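PDB 4E4U: mandalate racemase/muconate lactonizing enzyme from Unidentified, which probably belongs to the enolase superfamily, related to mandelate racemase and muconate lactonizing enzyme, with its own substrate and reaction not established. Local coordinates for residues E291-A296 with A324-N329; A318-L323 with L331-I336; E59-N64 with Y78-T83; E71-Q76 with G92-L97; L189-V194 with A202-G207. All coordinates share one frame; numbering follows the deposited sequence.

Contact 1: E291-A296 with A324-N329; sequences EAKKIA and ATCTPN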
# COMPACT_ATOMS: atom_id res chain seq x y z
N GLU A 291 22.83 -9.42 -20.33
CA GLU A 291 22.04 -8.47 -19.56
C GLU A 291 20.69 -8.20 -20.23
O GLU A 291 19.66 -8.08 -19.56
CB GLU A 291 22.82 -7.18 -19.31
CG GLU A 291 22.18 -6.24 -18.29
CD GLU A 291 22.33 -6.67 -16.84
OE1 GLU A 291 22.87 -7.76 -16.53
OE2 GLU A 291 21.91 -5.87 -15.98
N ALA A 292 20.68 -8.11 -21.56
CA ALA A 292 19.41 -7.93 -22.28
C ALA A 292 18.48 -9.14 -22.09
O ALA A 292 17.28 -8.98 -21.92
CB ALA A 292 19.67 -7.65 -23.76
N LYS A 293 19.04 -10.34 -22.12
CA LYS A 293 18.27 -11.55 -21.84
C LYS A 293 17.67 -11.50 -20.43
O LYS A 293 16.52 -11.88 -20.22
CB LYS A 293 19.15 -12.79 -21.99
CG LYS A 293 18.44 -14.12 -21.81
CD LYS A 293 17.64 -14.48 -23.05
CE LYS A 293 16.85 -15.76 -22.83
NZ LYS A 293 16.13 -16.18 -24.06
N LYS A 294 18.44 -10.98 -19.48
CA LYS A 294 17.95 -10.84 -18.11
C LYS A 294 16.79 -9.84 -18.04
O LYS A 294 15.81 -10.06 -17.32
CB LYS A 294 19.09 -10.43 -17.17
CG LYS A 294 20.10 -11.55 -16.98
CD LYS A 294 21.20 -11.20 -15.97
CE LYS A 294 22.19 -12.36 -15.82
NZ LYS A 294 23.29 -12.01 -14.88
N ILE A 295 16.90 -8.75 -18.79
CA ILE A 295 15.81 -7.77 -18.85
C ILE A 295 14.56 -8.41 -19.47
O ILE A 295 13.45 -8.22 -18.98
CB ILE A 295 16.27 -6.52 -19.61
CG1 ILE A 295 17.32 -5.78 -18.79
CG2 ILE A 295 15.06 -5.61 -19.93
CD1 ILE A 295 18.17 -4.81 -19.60
N ALA A 296 14.75 -9.18 -20.55
CA ALA A 296 13.62 -9.87 -21.16
C ALA A 296 12.94 -10.83 -20.17
O ALA A 296 11.72 -10.98 -20.18
CB ALA A 296 14.06 -10.62 -22.40
N ALA A 324 16.17 -11.13 -30.14
CA ALA A 324 14.76 -11.26 -30.49
C ALA A 324 14.40 -12.69 -30.91
O ALA A 324 13.34 -13.20 -30.56
CB ALA A 324 14.41 -10.28 -31.60
N THR A 325 15.30 -13.32 -31.67
CA THR A 325 15.05 -14.63 -32.25
C THR A 325 14.79 -15.69 -31.18
O THR A 325 14.04 -16.64 -31.42
CB THR A 325 16.22 -15.02 -33.19
OG1 THR A 325 16.30 -14.06 -34.24
CG2 THR A 325 16.01 -16.40 -33.80
N CYS A 326 15.39 -15.52 -30.01
CA CYS A 326 15.25 -16.50 -28.92
C CYS A 326 14.42 -15.99 -27.74
O CYS A 326 14.50 -16.55 -26.64
CB CYS A 326 16.63 -16.98 -28.43
SG CYS A 326 17.71 -15.73 -27.69
N THR A 327 13.58 -14.98 -27.98
CA THR A 327 12.79 -14.36 -26.92
C THR A 327 11.31 -14.69 -27.07
O THR A 327 10.70 -14.33 -28.08
CB THR A 327 12.98 -12.82 -26.93
OG1 THR A 327 14.33 -12.49 -26.58
CG2 THR A 327 12.04 -12.16 -25.95
N PRO A 328 10.71 -15.35 -26.07
CA PRO A 328 9.31 -15.76 -26.22
C PRO A 328 8.32 -14.59 -26.14
O PRO A 328 7.24 -14.68 -26.71
CB PRO A 328 9.11 -16.75 -25.07
CG PRO A 328 10.12 -16.35 -24.04
CD PRO A 328 11.31 -15.85 -24.82
N ASN A 329 8.68 -13.53 -25.43
CA ASN A 329 7.81 -12.37 -25.26
C ASN A 329 8.24 -11.20 -26.14
O ASN A 329 8.22 -10.04 -25.73
CB ASN A 329 7.73 -11.96 -23.78
CG ASN A 329 9.10 -11.69 -23.16
OD1 ASN A 329 10.10 -12.33 -23.51
ND2 ASN A 329 9.15 -10.78 -22.19
O HOH W 1 14.65 -13.74 -24.14

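Contact 2: A318-L323 with L331-I336; sequences AASIQL and LIQESI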
# COMPACT_ATOMS: atom_id res chain seq x y z
N ALA A 318 22.24 -6.40 -35.56
CA ALA A 318 22.48 -7.84 -35.60
C ALA A 318 22.37 -8.46 -34.21
O ALA A 318 21.74 -9.51 -34.04
CB ALA A 318 23.82 -8.16 -36.23
N ALA A 319 22.96 -7.81 -33.21
CA ALA A 319 22.87 -8.31 -31.84
C ALA A 319 21.42 -8.31 -31.36
O ALA A 319 20.97 -9.26 -30.70
CB ALA A 319 23.75 -7.48 -30.91
N SER A 320 20.69 -7.26 -31.70
CA SER A 320 19.29 -7.14 -31.32
C SER A 320 18.46 -8.28 -31.91
O SER A 320 17.59 -8.84 -31.25
CB SER A 320 18.76 -5.79 -31.78
OG SER A 320 17.60 -5.44 -31.06
N ILE A 321 18.76 -8.61 -33.16
CA ILE A 321 18.10 -9.70 -33.86
C ILE A 321 18.40 -11.03 -33.18
O ILE A 321 17.52 -11.88 -33.06
CB ILE A 321 18.54 -9.70 -35.34
CG1 ILE A 321 17.90 -8.51 -36.06
CG2 ILE A 321 18.21 -11.03 -36.02
CD1 ILE A 321 18.62 -8.07 -37.32
N GLN A 322 19.64 -11.22 -32.73
CA GLN A 322 19.99 -12.44 -32.00
C GLN A 322 19.13 -12.60 -30.74
O GLN A 322 18.59 -13.68 -30.48
CB GLN A 322 21.47 -12.45 -31.63
CG GLN A 322 22.40 -12.52 -32.82
CD GLN A 322 22.36 -13.86 -33.53
OE1 GLN A 322 22.44 -14.91 -32.90
NE2 GLN A 322 22.24 -13.82 -34.85
N LEU A 323 18.99 -11.53 -29.97
CA LEU A 323 18.14 -11.58 -28.78
C LEU A 323 16.69 -11.87 -29.17
O LEU A 323 16.06 -12.77 -28.60
CB LEU A 323 18.20 -10.25 -28.02
CG LEU A 323 17.24 -10.15 -26.83
CD1 LEU A 323 17.69 -11.08 -25.71
CD2 LEU A 323 17.11 -8.72 -26.34
N LEU A 331 7.76 -8.63 -29.13
CA LEU A 331 6.68 -7.94 -29.85
C LEU A 331 7.07 -7.55 -31.27
O LEU A 331 6.41 -7.94 -32.23
CB LEU A 331 6.25 -6.69 -29.07
CG LEU A 331 5.23 -5.74 -29.73
CD1 LEU A 331 3.93 -6.47 -30.06
CD2 LEU A 331 4.95 -4.54 -28.84
N ILE A 332 8.13 -6.76 -31.40
CA ILE A 332 8.49 -6.19 -32.69
C ILE A 332 9.90 -5.62 -32.59
O ILE A 332 10.35 -5.25 -31.50
CB ILE A 332 7.47 -5.09 -33.09
CG1 ILE A 332 7.50 -4.77 -34.59
CG2 ILE A 332 7.63 -3.84 -32.22
CD1 ILE A 332 6.30 -3.95 -35.02
N GLN A 333 10.60 -5.53 -33.73
CA GLN A 333 11.97 -5.03 -33.77
C GLN A 333 12.04 -3.76 -34.59
O GLN A 333 11.60 -3.73 -35.74
CB GLN A 333 12.91 -6.08 -34.35
CG GLN A 333 14.32 -5.56 -34.67
CD GLN A 333 15.11 -5.18 -33.43
OE1 GLN A 333 15.27 -5.98 -32.51
NE2 GLN A 333 15.63 -3.96 -33.41
N GLU A 334 12.59 -2.71 -34.01
CA GLU A 334 12.77 -1.47 -34.74
C GLU A 334 13.75 -1.69 -35.88
O GLU A 334 14.84 -2.25 -35.70
CB GLU A 334 13.29 -0.36 -33.83
CG GLU A 334 13.38 1.00 -34.53
CD GLU A 334 13.43 2.17 -33.57
OE1 GLU A 334 13.81 1.97 -32.40
OE2 GLU A 334 13.07 3.30 -33.99
N SER A 335 13.34 -1.24 -37.06
CA SER A 335 14.20 -1.28 -38.23
C SER A 335 14.39 0.12 -38.77
O SER A 335 13.50 0.96 -38.66
CB SER A 335 13.60 -2.18 -39.30
OG SER A 335 13.50 -3.49 -38.81
N ILE A 336 15.56 0.37 -39.34
CA ILE A 336 15.82 1.65 -39.97
C ILE A 336 15.50 1.47 -41.44
O ILE A 336 16.30 0.94 -42.21
CB ILE A 336 17.24 2.15 -39.70
CG1 ILE A 336 17.42 2.35 -38.19
CG2 ILE A 336 17.49 3.46 -40.44
CD1 ILE A 336 18.82 2.75 -37.75

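Contact 3: E59-N64 with Y78-T83; sequences ERHLLN and YSSGFT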
# COMPACT_ATOMS: atom_id res chain seq x y z
N GLU A 59 41.27 -2.23 -21.35
CA GLU A 59 42.51 -2.56 -20.66
C GLU A 59 42.26 -3.07 -19.24
O GLU A 59 42.86 -4.06 -18.82
CB GLU A 59 43.44 -1.34 -20.63
CG GLU A 59 44.01 -0.98 -21.99
CD GLU A 59 44.61 0.41 -22.02
OE1 GLU A 59 44.61 1.09 -20.97
OE2 GLU A 59 45.07 0.83 -23.10
N ARG A 60 41.36 -2.41 -18.51
CA ARG A 60 41.13 -2.76 -17.11
C ARG A 60 40.31 -4.02 -16.94
O ARG A 60 40.55 -4.78 -16.01
CB ARG A 60 40.44 -1.61 -16.36
CG ARG A 60 41.28 -0.37 -16.25
CD ARG A 60 40.54 0.75 -15.53
NE ARG A 60 41.23 2.00 -15.80
CZ ARG A 60 42.33 2.38 -15.17
NH1 ARG A 60 42.85 1.64 -14.20
NH2 ARG A 60 42.91 3.53 -15.50
N HIS A 61 39.34 -4.23 -17.82
CA HIS A 61 38.28 -5.20 -17.52
C HIS A 61 38.14 -6.36 -18.51
O HIS A 61 37.36 -7.27 -18.25
CB HIS A 61 36.93 -4.49 -17.35
CG HIS A 61 36.96 -3.38 -16.34
ND1 HIS A 61 37.28 -3.58 -15.02
CD2 HIS A 61 36.69 -2.05 -16.47
CE1 HIS A 61 37.22 -2.43 -14.38
NE2 HIS A 61 36.87 -1.49 -15.23
N LEU A 62 38.86 -6.34 -19.63
CA LEU A 62 38.68 -7.40 -20.63
C LEU A 62 39.98 -7.96 -21.21
O LEU A 62 40.06 -9.15 -21.51
CB LEU A 62 37.76 -6.95 -21.78
CG LEU A 62 37.38 -8.02 -22.81
CD1 LEU A 62 36.78 -9.26 -22.13
CD2 LEU A 62 36.42 -7.46 -23.84
N LEU A 63 40.99 -7.12 -21.38
CA LEU A 63 42.27 -7.57 -21.93
C LEU A 63 42.77 -8.81 -21.19
O LEU A 63 42.82 -8.83 -19.95
CB LEU A 63 43.31 -6.46 -21.87
CG LEU A 63 44.73 -6.84 -22.31
CD1 LEU A 63 44.78 -7.27 -23.78
CD2 LEU A 63 45.71 -5.71 -22.05
N ASN A 64 43.10 -9.85 -21.96
CA ASN A 64 43.62 -11.12 -21.47
C ASN A 64 42.62 -12.01 -20.73
O ASN A 64 43.02 -12.98 -20.07
CB ASN A 64 44.91 -10.93 -20.67
CG ASN A 64 46.06 -10.49 -21.55
OD1 ASN A 64 46.19 -10.96 -22.68
ND2 ASN A 64 46.87 -9.58 -21.05
N TYR A 78 30.54 -2.91 -14.35
CA TYR A 78 29.50 -2.34 -13.50
C TYR A 78 30.06 -1.81 -12.18
O TYR A 78 29.53 -0.87 -11.61
CB TYR A 78 28.43 -3.41 -13.25
CG TYR A 78 27.23 -2.97 -12.45
CD1 TYR A 78 26.30 -2.08 -12.97
CD2 TYR A 78 27.00 -3.48 -11.18
CE1 TYR A 78 25.20 -1.70 -12.25
CE2 TYR A 78 25.90 -3.10 -10.44
CZ TYR A 78 24.99 -2.21 -10.98
OH TYR A 78 23.88 -1.81 -10.27
N SER A 79 31.14 -2.43 -11.70
CA SER A 79 31.70 -2.12 -10.39
C SER A 79 32.87 -1.13 -10.45
O SER A 79 33.32 -0.64 -9.41
CB SER A 79 32.18 -3.41 -9.72
OG SER A 79 31.09 -4.31 -9.56
N SER A 80 33.33 -0.86 -11.67
CA SER A 80 34.56 -0.11 -11.92
C SER A 80 34.69 1.17 -11.10
O SER A 80 33.81 2.03 -11.13
CB SER A 80 34.65 0.23 -13.41
OG SER A 80 35.90 0.79 -13.76
N GLY A 81 35.80 1.31 -10.38
CA GLY A 81 36.08 2.53 -9.63
C GLY A 81 35.22 2.72 -8.40
O GLY A 81 35.01 3.85 -7.96
N PHE A 82 34.75 1.61 -7.82
CA PHE A 82 33.85 1.64 -6.66
C PHE A 82 32.57 2.38 -7.04
O PHE A 82 32.19 3.40 -6.46
CB PHE A 82 34.53 2.25 -5.42
CG PHE A 82 33.71 2.12 -4.16
CD1 PHE A 82 33.21 0.88 -3.77
CD2 PHE A 82 33.43 3.23 -3.37
CE1 PHE A 82 32.45 0.75 -2.61
CE2 PHE A 82 32.67 3.11 -2.22
CZ PHE A 82 32.18 1.87 -1.83
N THR A 83 31.89 1.83 -8.04
CA THR A 83 30.60 2.35 -8.46
C THR A 83 29.53 1.30 -8.13
O THR A 83 28.91 1.38 -7.07
CB THR A 83 30.63 2.78 -9.96
OG1 THR A 83 31.12 1.71 -10.77
CG2 THR A 83 31.53 4.02 -10.13

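Contact 4: E71-Q76 with G92-L97; sequences ERLFRQ and GVVSGL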
# COMPACT_ATOMS: atom_id res chain seq x y z
N GLU A 71 29.48 -12.81 -17.54
CA GLU A 71 29.06 -12.38 -16.20
C GLU A 71 30.20 -11.60 -15.55
O GLU A 71 29.99 -10.53 -14.99
CB GLU A 71 28.71 -13.57 -15.30
CG GLU A 71 27.40 -14.26 -15.63
CD GLU A 71 26.19 -13.60 -14.98
OE1 GLU A 71 26.36 -12.59 -14.25
OE2 GLU A 71 25.07 -14.11 -15.17
N ARG A 72 31.40 -12.16 -15.61
CA ARG A 72 32.58 -11.52 -15.05
C ARG A 72 32.78 -10.15 -15.67
O ARG A 72 32.97 -9.15 -14.95
CB ARG A 72 33.81 -12.39 -15.32
CG ARG A 72 35.13 -11.82 -14.82
CD ARG A 72 36.29 -12.26 -15.74
NE ARG A 72 36.17 -11.61 -17.04
CZ ARG A 72 36.54 -10.35 -17.29
NH1 ARG A 72 37.11 -9.62 -16.34
NH2 ARG A 72 36.37 -9.84 -18.50
N LEU A 73 32.75 -10.08 -16.99
CA LEU A 73 32.92 -8.81 -17.69
C LEU A 73 31.91 -7.77 -17.22
O LEU A 73 32.28 -6.63 -16.89
CB LEU A 73 32.82 -9.01 -19.20
CG LEU A 73 32.82 -7.75 -20.06
CD1 LEU A 73 34.07 -6.90 -19.81
CD2 LEU A 73 32.69 -8.13 -21.53
N PHE A 74 30.64 -8.14 -17.20
CA PHE A 74 29.61 -7.21 -16.77
C PHE A 74 29.88 -6.73 -15.33
O PHE A 74 29.85 -5.53 -15.06
CB PHE A 74 28.20 -7.80 -16.88
CG PHE A 74 27.14 -6.85 -16.39
CD1 PHE A 74 26.59 -5.91 -17.25
CD2 PHE A 74 26.75 -6.86 -15.06
CE1 PHE A 74 25.64 -5.01 -16.79
CE2 PHE A 74 25.81 -5.97 -14.59
CZ PHE A 74 25.25 -5.04 -15.45
N ARG A 75 30.12 -7.67 -14.42
CA ARG A 75 30.32 -7.30 -13.02
C ARG A 75 31.53 -6.39 -12.84
O ARG A 75 31.48 -5.45 -12.05
CB ARG A 75 30.45 -8.53 -12.11
CG ARG A 75 29.18 -9.39 -11.98
CD ARG A 75 27.95 -8.61 -11.54
NE ARG A 75 28.15 -7.85 -10.31
CZ ARG A 75 27.20 -7.14 -9.71
NH1 ARG A 75 25.97 -7.13 -10.21
NH2 ARG A 75 27.48 -6.46 -8.60
N GLN A 76 32.62 -6.68 -13.55
CA GLN A 76 33.81 -5.83 -13.42
C GLN A 76 33.53 -4.42 -13.93
O GLN A 76 33.91 -3.44 -13.29
CB GLN A 76 35.01 -6.43 -14.17
CG GLN A 76 35.44 -7.81 -13.70
CD GLN A 76 35.85 -7.87 -12.24
OE1 GLN A 76 36.51 -6.97 -11.72
NE2 GLN A 76 35.49 -8.96 -11.57
N GLY A 92 27.11 1.37 -21.95
CA GLY A 92 27.20 1.34 -23.40
C GLY A 92 28.49 0.68 -23.88
O GLY A 92 28.47 -0.17 -24.76
N VAL A 93 29.61 1.06 -23.27
CA VAL A 93 30.89 0.48 -23.66
C VAL A 93 30.94 -1.02 -23.42
O VAL A 93 31.32 -1.79 -24.31
CB VAL A 93 32.06 1.16 -22.92
CG1 VAL A 93 33.38 0.47 -23.25
CG2 VAL A 93 32.13 2.63 -23.30
N VAL A 94 30.53 -1.46 -22.23
CA VAL A 94 30.58 -2.89 -21.97
C VAL A 94 29.60 -3.66 -22.85
O VAL A 94 29.85 -4.82 -23.18
CB VAL A 94 30.41 -3.24 -20.47
CG1 VAL A 94 28.94 -3.23 -20.05
CG2 VAL A 94 31.04 -4.60 -20.19
N SER A 95 28.50 -3.03 -23.26
CA SER A 95 27.55 -3.69 -24.16
C SER A 95 28.25 -4.08 -25.46
O SER A 95 28.07 -5.19 -25.97
CB SER A 95 26.38 -2.78 -24.50
OG SER A 95 25.63 -2.43 -23.36
N GLY A 96 29.05 -3.17 -26.00
CA GLY A 96 29.75 -3.42 -27.25
C GLY A 96 30.80 -4.50 -27.07
O GLY A 96 30.92 -5.40 -27.90
N LEU A 97 31.57 -4.41 -25.99
CA LEU A 97 32.59 -5.41 -25.72
C LEU A 97 31.97 -6.79 -25.50
O LEU A 97 32.47 -7.80 -26.01
CB LEU A 97 33.43 -5.02 -24.51
CG LEU A 97 34.24 -3.72 -24.60
CD1 LEU A 97 34.92 -3.42 -23.27
CD2 LEU A 97 35.25 -3.78 -25.73

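Contact 5: L189-V194 with A202-G207; sequences LFCRRV and ADLLFG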
# COMPACT_ATOMS: atom_id res chain seq x y z
N LEU A 189 -4.01 14.96 -35.29
CA LEU A 189 -4.17 14.99 -36.74
C LEU A 189 -3.24 14.01 -37.46
O LEU A 189 -3.64 13.37 -38.43
CB LEU A 189 -3.95 16.41 -37.28
CG LEU A 189 -4.22 16.58 -38.77
CD1 LEU A 189 -5.65 16.19 -39.11
CD2 LEU A 189 -3.94 18.01 -39.20
N PHE A 190 -2.00 13.89 -36.98
CA PHE A 190 -1.09 12.89 -37.54
C PHE A 190 -1.68 11.49 -37.38
O PHE A 190 -1.69 10.71 -38.33
CB PHE A 190 0.27 12.95 -36.85
CG PHE A 190 1.29 13.76 -37.59
CD1 PHE A 190 1.21 15.16 -37.60
CD2 PHE A 190 2.34 13.15 -38.25
CE1 PHE A 190 2.17 15.91 -38.27
CE2 PHE A 190 3.29 13.90 -38.93
CZ PHE A 190 3.20 15.28 -38.94
N CYS A 191 -2.19 11.18 -36.19
CA CYS A 191 -2.78 9.87 -35.98
C CYS A 191 -3.99 9.65 -36.89
O CYS A 191 -4.15 8.58 -37.47
CB CYS A 191 -3.16 9.65 -34.51
SG CYS A 191 -1.73 9.45 -33.45
N ARG A 192 -4.82 10.68 -37.03
CA ARG A 192 -6.00 10.57 -37.86
C ARG A 192 -5.63 10.29 -39.31
O ARG A 192 -6.19 9.37 -39.94
CB ARG A 192 -6.82 11.86 -37.79
CG ARG A 192 -8.11 11.80 -38.57
CD ARG A 192 -8.89 13.10 -38.47
NE ARG A 192 -10.12 13.05 -39.25
CZ ARG A 192 -11.32 12.78 -38.74
NH1 ARG A 192 -11.45 12.54 -37.44
NH2 ARG A 192 -12.39 12.76 -39.52
N ARG A 193 -4.69 11.06 -39.84
CA ARG A 193 -4.30 10.93 -41.24
C ARG A 193 -3.56 9.62 -41.52
O ARG A 193 -3.80 8.98 -42.54
CB ARG A 193 -3.46 12.13 -41.69
CG ARG A 193 -4.21 13.45 -41.67
CD ARG A 193 -5.30 13.52 -42.74
NE ARG A 193 -6.17 14.68 -42.54
CZ ARG A 193 -5.83 15.93 -42.83
NH1 ARG A 193 -4.63 16.21 -43.32
NH2 ARG A 193 -6.69 16.92 -42.61
N VAL A 194 -2.66 9.23 -40.62
CA VAL A 194 -1.93 7.98 -40.79
C VAL A 194 -2.89 6.79 -40.67
O VAL A 194 -2.83 5.87 -41.49
CB VAL A 194 -0.72 7.84 -39.84
CG1 VAL A 194 -0.05 6.48 -40.03
CG2 VAL A 194 0.29 8.95 -40.11
N ALA A 202 -1.69 -1.66 -40.41
CA ALA A 202 -0.50 -1.33 -39.64
C ALA A 202 -0.87 -0.65 -38.34
O ALA A 202 -1.75 0.21 -38.30
CB ALA A 202 0.44 -0.45 -40.45
N ASP A 203 -0.20 -1.06 -37.27
CA ASP A 203 -0.31 -0.35 -36.01
C ASP A 203 0.37 1.01 -36.06
O ASP A 203 1.36 1.20 -36.78
CB ASP A 203 0.30 -1.18 -34.88
CG ASP A 203 -0.66 -2.23 -34.35
OD1 ASP A 203 -1.72 -1.86 -33.80
OD2 ASP A 203 -0.34 -3.44 -34.47
N LEU A 204 -0.17 1.95 -35.29
CA LEU A 204 0.47 3.24 -35.07
C LEU A 204 1.34 3.16 -33.83
O LEU A 204 0.88 2.72 -32.76
CB LEU A 204 -0.58 4.33 -34.83
CG LEU A 204 -1.71 4.49 -35.83
CD1 LEU A 204 -2.62 5.64 -35.43
CD2 LEU A 204 -1.15 4.73 -37.20
N LEU A 205 2.59 3.58 -33.96
CA LEU A 205 3.50 3.67 -32.83
C LEU A 205 3.75 5.15 -32.59
O LEU A 205 4.34 5.83 -33.43
CB LEU A 205 4.82 2.95 -33.15
CG LEU A 205 4.65 1.53 -33.67
CD1 LEU A 205 5.98 0.95 -34.07
CD2 LEU A 205 3.99 0.66 -32.63
N PHE A 206 3.27 5.66 -31.46
CA PHE A 206 3.40 7.08 -31.21
C PHE A 206 4.76 7.32 -30.55
O PHE A 206 4.93 7.06 -29.35
CB PHE A 206 2.24 7.62 -30.38
CG PHE A 206 2.09 9.10 -30.47
CD1 PHE A 206 1.37 9.68 -31.52
CD2 PHE A 206 2.69 9.93 -29.54
CE1 PHE A 206 1.25 11.04 -31.61
CE2 PHE A 206 2.57 11.29 -29.63
CZ PHE A 206 1.85 11.85 -30.66
N GLY A 207 5.72 7.76 -31.35
CA GLY A 207 7.12 7.68 -30.98
C GLY A 207 7.71 8.90 -30.31
O GLY A 207 8.76 9.40 -30.71

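Contact 1: E291-A296 with A324-N329
A buried, mainly polar junction joins K293 and A296 of helix 289-301 to the C326-N329 turn that follows helix 314-325, on the outer layer of the enolase-type barrel domain. Only 188 Å² is covered between the segments, and its two ends work differently. At one end, the N329 amide donates from ND2 to A296 O, a bond of 3.3 Å. The bond is fairly straight (N-H...O 155°), with A296 O 19° out of the N329 amide plane. CG of N329 sits between its own N and C (chi1 55°), a fold that brings the amide back to the helix. ND2 also bonds A304 O, and these two carbonyls together account for the donor. At the other end, a water joins the segments: it accepts from K293 NZ at 2.9 Å and donates to T327 OG1 at 2.8 Å. C326 O lies 3.1 Å from K293 NZ, but the angle is too poor for a hydrogen bond. The ammonium group has stronger partners in E71 of the second subunit, as a salt bridge, and L117 O, so this lysine ties the barrel to the subunit interface. T327 OG1 also bonds L323 O. Between the polar ends, A296 CB and T327 CG2 meet loosely at 4.4 Å. Both of these residues also touch I306 of strand 305-306, which precedes helix 314-325 in the chain, while I295 of helix 289-301 packs on F267 of helix 263-272.

Contact 2: A318-L323 with L331-I336
S320 OG donates to Q333 OE1 at 2.8 Å, the short polar bond that joins helix 314-325 to strand 333-335. The hydroxyl approaches well to the side of the carbonyl, with a C=O...O angle of 112°, and is tilted from its plane. S320 is modelled in two conformers, so the bond holds for the one described. Q333 reaches across with a chain bent at chi2 (67°), which turns its amide alongside the serine. The other end of that amide is held locally: Q333 NE2 donates to E334 O at 3.0 Å, almost straight at 169°. There the acceptor lies in the amide plane and the N-H meets a carbonyl lone pair. With one bond at OE1 and another at NE2, this orientation of the amide is well supported. Strand 333-335 runs parallel beside strand 125-130, closing the barrel, and I321 and Q333 both lean on I358 of the antiparallel strand 357-359. P308 packs against both S320 and Q333. The serine hydroxyl therefore has its acceptor in Q333 OE1, while E334 O takes the N-H of the same amide: within a buried helix-strand interface, the glutamine is oriented by the strand's own backbone and offers its oxygen to the helix.

Contact 3: E59-N64 with Y78-T83
The H61 imidazole carries R60 CB on one face, 3.7 Å above the plane and over the ring centre, and meets S80 OG at its edge. H61 NE2 donates to that hydroxyl over 2.9 Å, with the N-H...O angle bent to 145°. The oxygen stands 17° out of the ring plane, and S80 CB follows it to 3.3 Å from H61 NE2. On the other side of the contact, S80 presents OG by setting it anti to its backbone N (chi1 -172°), which carries the hydroxyl toward the histidine. Two helix ends meet here in the N-terminal capping domain of the enolase fold: H61 closes helix 47-61 and S80 follows helix 70-79. The turn after S80 is tightened by its own bonds, for T83 OG1 donates to S80 O at 2.7 Å from above the carbonyl plane, and T83 N reaches S79 O. M90 of helix 88-109 lies against both H61 and S80. S80 OG also bonds T44 O of the fourth subunit, and L386 of that subunit packs on S80 as well as on R60. Because a backbone carbonyl can only accept, the hydroxyl probably donates to T44 O and accepts the N-H of H61. This pair of bonds links the two helix ends to the neighbouring subunit, and it is consistent with a hydrogen on NE2.

Contact 4: E71-Q76 with G92-L97
V94 meets L73 through its CG2 methyl, which comes within 3.6 Å of L73 CG. The V94 methyl owes its place to chi1 of 81°, which sets CG2 roughly opposite the backbone N and leaves CG1 between N and C. From there V94 CG2 lies across the fork of the leucine, 3.8 Å from L73 CD1 and 4.1 Å from L73 CD2, so that all three branch atoms are met by one methyl. The two side chains pass each other from opposite directions rather than meeting head on. This is the packing of helix 70-79 on helix 88-109 within the N-terminal capping domain of the enolase superfamily, where a three-stranded antiparallel sheet is followed by a set of helices. No hydrogen bond crosses between the two segments, and the 173 Å² they cover is made largely by apolar side chains. Next in the chain, S95 points away from helix 70-79, and its OG bonds M91 O and G287 N instead. One turn on from V94, L97 meets the leucine at a single methyl, CD2: L97 CB is 4.4 Å from L73 CD2, and the backbone C of L97 lies 4.3 Å from that same methyl. L97 also touches V57 and L62, while E98, the following residue, is touched by L73 as well.

Contact 5: L189-V194 with A202-G207
C191 and V194 of helix 181-198 pack on L204 and F206 of strand 203-206, the second strand of a beta-alpha-beta unit that starts with strand 162-165 in the enolase-type barrel. The helix and strand axes run close to antiparallel (160°), with a closest approach of 10.0 Å. The tightest touch is apolar: V194 CG1 comes to 3.5 Å from L204 CD2 as the two side chains slide past each other. The other methyl of the leucine, L204 CD1, is 4.1 Å from C191 CB. On the F206 side, C191 SG stands 3.7 Å from F206 CD1, an oblique sulfur-aromatic contact with the sulfur 72° off the ring normal. F206 has CG anti to its N (chi1 -161°), which swings the ring back to the cysteine. Around these residues, F165 of strand 162-165 packs on C191, while V163 of that strand and A152 of helix 145-158 lie against V194. L220 and L224 of helix 214-224 touch F206, and L224 reaches C191 too. The helix backbone also takes part, C191 O lying 3.9 Å from L204 CD1.

How the contacts relate
Contacts 1 and 2 share helix 314-325 and meet, A292 CB lying 3.8 Å from L323 CD2, centres 11 Å apart. Contacts 3 and 4 share helix 70-79 in the capping domain, with centres 8 Å apart; H61 O to R72 NH2 (2.8 Å) is a probable hydrogen bond between them, and both touch the fourth subunit. Contact 4 reaches the barrel domain at contact 1 through a salt bridge, K294 NZ to E71 OE2 at 2.8 Å. Contact 5, 44 Å from contact 3 between centres, reaches the same sheet as contact 2, about 5 Å away at the nearest atoms. Its V194 packs on helix 145-158, bearing C151, E154, N155 and L158 of the dimercaptobutanediol pocket.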